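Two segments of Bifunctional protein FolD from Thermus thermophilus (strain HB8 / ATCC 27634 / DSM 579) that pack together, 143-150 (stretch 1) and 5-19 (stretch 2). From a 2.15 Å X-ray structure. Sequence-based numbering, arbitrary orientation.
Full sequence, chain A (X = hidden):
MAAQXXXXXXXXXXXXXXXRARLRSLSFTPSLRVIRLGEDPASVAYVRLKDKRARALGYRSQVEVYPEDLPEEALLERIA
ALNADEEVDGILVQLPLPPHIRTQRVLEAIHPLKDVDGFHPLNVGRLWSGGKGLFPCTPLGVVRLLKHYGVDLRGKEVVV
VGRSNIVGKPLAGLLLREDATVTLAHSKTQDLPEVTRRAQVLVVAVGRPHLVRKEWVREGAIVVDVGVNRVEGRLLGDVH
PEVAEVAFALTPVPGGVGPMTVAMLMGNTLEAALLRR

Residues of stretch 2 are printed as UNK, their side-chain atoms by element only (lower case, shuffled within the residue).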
# COMPACT_ATOMS: atom_id res chain seq x y z
N VAL A 143 7.15 4.56 -13.57
CA VAL A 143 8.45 4.70 -12.91
C VAL A 143 9.58 4.52 -13.92
O VAL A 143 10.48 5.36 -14.04
CB VAL A 143 8.57 3.71 -11.74
CG1 VAL A 143 9.97 3.76 -11.15
CG2 VAL A 143 7.55 4.02 -10.64
N ARG A 144 9.54 3.43 -14.70
CA ARG A 144 10.60 3.17 -15.67
C ARG A 144 10.71 4.30 -16.69
O ARG A 144 11.82 4.74 -17.02
CB ARG A 144 10.36 1.84 -16.38
CG ARG A 144 11.27 1.61 -17.58
CD ARG A 144 12.46 0.74 -17.25
NE ARG A 144 13.43 0.73 -18.34
CZ ARG A 144 14.20 -0.31 -18.64
NH1 ARG A 144 14.11 -1.44 -17.93
NH2 ARG A 144 15.06 -0.23 -19.66
N LEU A 145 9.57 4.80 -17.17
CA LEU A 145 9.61 5.91 -18.12
C LEU A 145 10.33 7.12 -17.53
O LEU A 145 11.19 7.72 -18.20
CB LEU A 145 8.19 6.28 -18.56
CG LEU A 145 8.07 7.39 -19.61
CD1 LEU A 145 6.91 7.12 -20.52
CD2 LEU A 145 7.90 8.77 -18.94
N LEU A 146 10.00 7.49 -16.28
CA LEU A 146 10.65 8.66 -15.68
C LEU A 146 12.15 8.43 -15.52
O LEU A 146 12.95 9.33 -15.79
CB LEU A 146 10.02 8.98 -14.32
CG LEU A 146 8.57 9.46 -14.35
CD1 LEU A 146 7.87 9.24 -12.98
CD2 LEU A 146 8.49 10.92 -14.75
N LYS A 147 12.55 7.24 -15.08
CA LYS A 147 13.97 6.97 -14.94
C LYS A 147 14.65 6.90 -16.30
O LYS A 147 15.82 7.28 -16.42
CB LYS A 147 14.19 5.67 -14.16
CG LYS A 147 13.88 5.79 -12.66
CD LYS A 147 13.90 4.44 -11.98
CE LYS A 147 15.01 4.32 -10.95
NZ LYS A 147 14.85 3.04 -10.19
N HIS A 148 13.95 6.42 -17.32
CA HIS A 148 14.54 6.39 -18.65
C HIS A 148 14.93 7.79 -19.09
O HIS A 148 16.03 8.02 -19.58
CB HIS A 148 13.58 5.76 -19.66
CG HIS A 148 14.08 5.82 -21.08
ND1 HIS A 148 14.83 4.81 -21.65
CD2 HIS A 148 13.94 6.78 -22.03
CE1 HIS A 148 15.13 5.15 -22.89
NE2 HIS A 148 14.60 6.33 -23.15
N TYR A 149 14.06 8.77 -18.85
CA TYR A 149 14.31 10.13 -19.29
C TYR A 149 15.12 10.95 -18.28
O TYR A 149 15.11 12.19 -18.36
CB TYR A 149 12.99 10.82 -19.63
CG TYR A 149 12.48 10.38 -20.97
CD1 TYR A 149 13.14 10.76 -22.15
CD2 TYR A 149 11.36 9.55 -21.08
CE1 TYR A 149 12.69 10.34 -23.41
CE2 TYR A 149 10.90 9.12 -22.33
CZ TYR A 149 11.57 9.53 -23.50
OH TYR A 149 11.12 9.11 -24.74
N GLY A 150 15.81 10.30 -17.34
CA GLY A 150 16.74 11.00 -16.48
C GLY A 150 16.16 11.70 -15.26
O GLY A 150 16.87 12.50 -14.64
N UNK A 5 8.42 16.03 -25.47
CA UNK A 5 7.40 14.99 -25.50
C UNK A 5 8.08 13.68 -25.06
O UNK A 5 9.00 13.18 -25.71
c UNK A 5 6.69 14.89 -26.86
c UNK A 5 6.38 16.29 -27.38
c UNK A 5 7.47 14.13 -27.89
N UNK A 6 7.68 13.17 -23.90
CA UNK A 6 8.25 11.93 -23.38
C UNK A 6 7.56 10.78 -24.09
O UNK A 6 6.50 10.32 -23.68
c UNK A 6 9.65 12.46 -20.06
c UNK A 6 7.40 13.50 -20.22
c UNK A 6 8.57 12.94 -21.00
c UNK A 6 8.08 11.81 -21.88
N UNK A 7 8.19 10.31 -25.17
CA UNK A 7 7.61 9.23 -25.94
C UNK A 7 7.75 7.91 -25.18
O UNK A 7 8.83 7.57 -24.68
c UNK A 7 8.28 9.12 -27.30
o UNK A 7 7.89 7.91 -27.94
N UNK A 8 6.65 7.15 -25.10
CA UNK A 8 6.73 5.83 -24.50
C UNK A 8 7.38 4.79 -25.38
O UNK A 8 8.00 3.85 -24.86
N UNK A 9 7.28 4.94 -26.71
CA UNK A 9 7.85 3.95 -27.63
C UNK A 9 9.37 3.87 -27.48
O UNK A 9 9.93 2.77 -27.41
n UNK A 9 3.95 3.23 -29.59
c UNK A 9 3.88 4.53 -29.80
c UNK A 9 7.44 4.28 -29.07
c UNK A 9 5.25 2.89 -29.29
c UNK A 9 5.98 4.03 -29.34
n UNK A 9 5.09 5.04 -29.65
N UNK A 10 10.04 5.02 -27.35
CA UNK A 10 11.49 4.99 -27.17
C UNK A 10 11.86 4.32 -25.86
O UNK A 10 12.81 3.53 -25.81
c UNK A 10 12.21 6.10 -29.75
o UNK A 10 11.25 5.72 -30.48
c UNK A 10 12.05 6.42 -27.23
o UNK A 10 13.39 5.70 -29.91
c UNK A 10 11.93 7.08 -28.62
N UNK A 11 11.13 4.61 -24.78
CA UNK A 11 11.42 3.95 -23.51
C UNK A 11 11.03 2.48 -23.55
O UNK A 11 11.73 1.63 -22.99
c UNK A 11 10.70 4.66 -22.36
N UNK A 12 9.91 2.15 -24.21
CA UNK A 12 9.50 0.75 -24.30
C UNK A 12 10.53 -0.07 -25.06
O UNK A 12 10.76 -1.24 -24.72
c UNK A 12 8.13 0.65 -24.97
N UNK A 13 11.15 0.53 -26.09
CA UNK A 13 12.12 -0.20 -26.89
C UNK A 13 13.32 -0.61 -26.06
O UNK A 13 13.85 -1.72 -26.22
c UNK A 13 12.57 0.64 -28.10
o UNK A 13 11.10 -1.05 -29.88
c UNK A 13 12.33 -1.28 -29.71
c UNK A 13 13.22 -0.15 -29.20
o UNK A 13 12.83 -2.41 -29.90
N UNK A 14 13.77 0.25 -25.14
CA UNK A 14 14.85 -0.16 -24.25
C UNK A 14 14.44 -1.37 -23.40
O UNK A 14 15.27 -2.25 -23.14
c UNK A 14 15.29 1.00 -23.36
N UNK A 15 13.17 -1.45 -22.98
CA UNK A 15 12.72 -2.64 -22.25
C UNK A 15 12.74 -3.86 -23.15
O UNK A 15 13.15 -4.95 -22.74
c UNK A 15 10.84 -3.76 -20.96
c UNK A 15 11.32 -2.44 -21.64
c UNK A 15 11.29 -1.27 -20.65
N UNK A 16 12.25 -3.71 -24.39
CA UNK A 16 12.16 -4.84 -25.31
C UNK A 16 13.54 -5.35 -25.69
O UNK A 16 13.74 -6.56 -25.82
c UNK A 16 9.91 -4.23 -26.32
o UNK A 16 5.84 -3.65 -25.71
c UNK A 16 9.22 -3.22 -26.97
c UNK A 16 11.39 -4.43 -26.56
c UNK A 16 7.86 -3.03 -26.76
c UNK A 16 7.19 -3.85 -25.89
c UNK A 16 9.20 -5.05 -25.44
c UNK A 16 7.84 -4.86 -25.22
N UNK A 17 14.50 -4.44 -25.87
CA UNK A 17 15.89 -4.83 -26.10
C UNK A 17 16.43 -5.65 -24.92
O UNK A 17 17.08 -6.68 -25.12
o UNK A 17 16.01 -3.73 -29.23
o UNK A 17 17.68 -5.17 -29.31
c UNK A 17 17.68 -3.60 -27.52
c UNK A 17 17.07 -4.21 -28.78
c UNK A 17 16.73 -3.57 -26.32
N UNK A 18 16.15 -5.20 -23.69
CA UNK A 18 16.54 -5.98 -22.51
C UNK A 18 15.91 -7.37 -22.52
O UNK A 18 16.56 -8.36 -22.15
c UNK A 18 17.19 -4.22 -20.78
c UNK A 18 16.15 -5.25 -21.22
o UNK A 18 17.15 -2.00 -19.92
o UNK A 18 15.77 -3.45 -19.01
c UNK A 18 16.66 -3.15 -19.84
N UNK A 19 14.65 -7.47 -22.94
CA UNK A 19 13.96 -8.76 -22.93
C UNK A 19 14.57 -9.69 -23.98
O UNK A 19 14.90 -10.85 -23.69
c UNK A 19 10.35 -7.50 -22.10
c UNK A 19 11.81 -7.93 -21.88
c UNK A 19 11.77 -9.91 -23.48
c UNK A 19 12.45 -8.57 -23.13
O HOH W 1 10.99 11.75 -26.00
O HOH W 2 13.06 2.56 -20.57

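Position 5 carries three carbons, one bearing the other two, turned away from stretch 1; this is Val5. Position 6 has four carbons forked at the second, which makes it Leu6. Its CD2 lies 3.5 Å from Tyr149 CD2, and its CB is 4.2 Å from Leu145 CD2, so it packs against both side chains. At position 7, one carbon followed by one oxygen identifies Ser7. Tyr149 OH donates to Ser7 O at 2.8 Å, while Ser7 OG accepts a weak capping bond from the backbone N of position 9 at 3.3 Å, just ahead of the helix.

Position 8 has no side-chain atoms and is Gly8; its CA sits 4.2 Å from Leu145 CD1. Position 9, one carbon and a five-membered ring of three carbons and two nitrogens, is the His9 whose amide donates to the Ser7 cap; its CA-to-CB bond points away from stretch 1, and the side chain makes no contact there. Position 10 shows three carbons, the third carrying two oxygens. A chain of this length is Glu10, whose CB is 3.8 Å from Tyr149 OH although its carboxylate leads away.

A single carbon at position 11 defines Ala11. Its CB lies 3.8 Å from His148 CG, over one face of the imidazole, and its CA makes a CH-pi contact 3.8 Å from the ring centroid. Position 12, again one carbon, is Ala12 and points away. Position 13, three carbons ending in two oxygens, is Glu13, without contact. The lone carbon of position 14, Ala14, approaches Arg144 NH2 at 3.9 Å from CB. Position 15 has one carbon carrying two more: Val15, whose CG2 covers one face of the guanidinium, 3.7 Å from Arg144 CZ.

Position 16, a six-carbon ring bearing one oxygen beyond a single carbon, is Tyr16, out of reach. Position 17, with three carbons and two terminal oxygens, is Glu17, also remote. The same composition at position 18 gives Glu18, but here the carboxylate meets Arg144: NH2 donates to OE1 and NH1 to OE2, both at 2.8 Å. Position 19, four carbons forked at the first with one arm two carbons long, is Ile19, which makes no contact.

The helices cross at 100° with their axes 9.8 Å apart at closest approach. The small Ala11 lets the backbones come near, its CA 6.0 Å from Leu145 CA. Polar links flank this apolar centre: the two-pronged salt bridge to Glu18, and Tyr149 OH at Ser7 O. Two waters reinforce them, one donating to Val5 O and Tyr149 OH, the other linking Ala11 O to Arg144 NE.

Stretch 2 5-19: VLSGHEAAEAVYEEI
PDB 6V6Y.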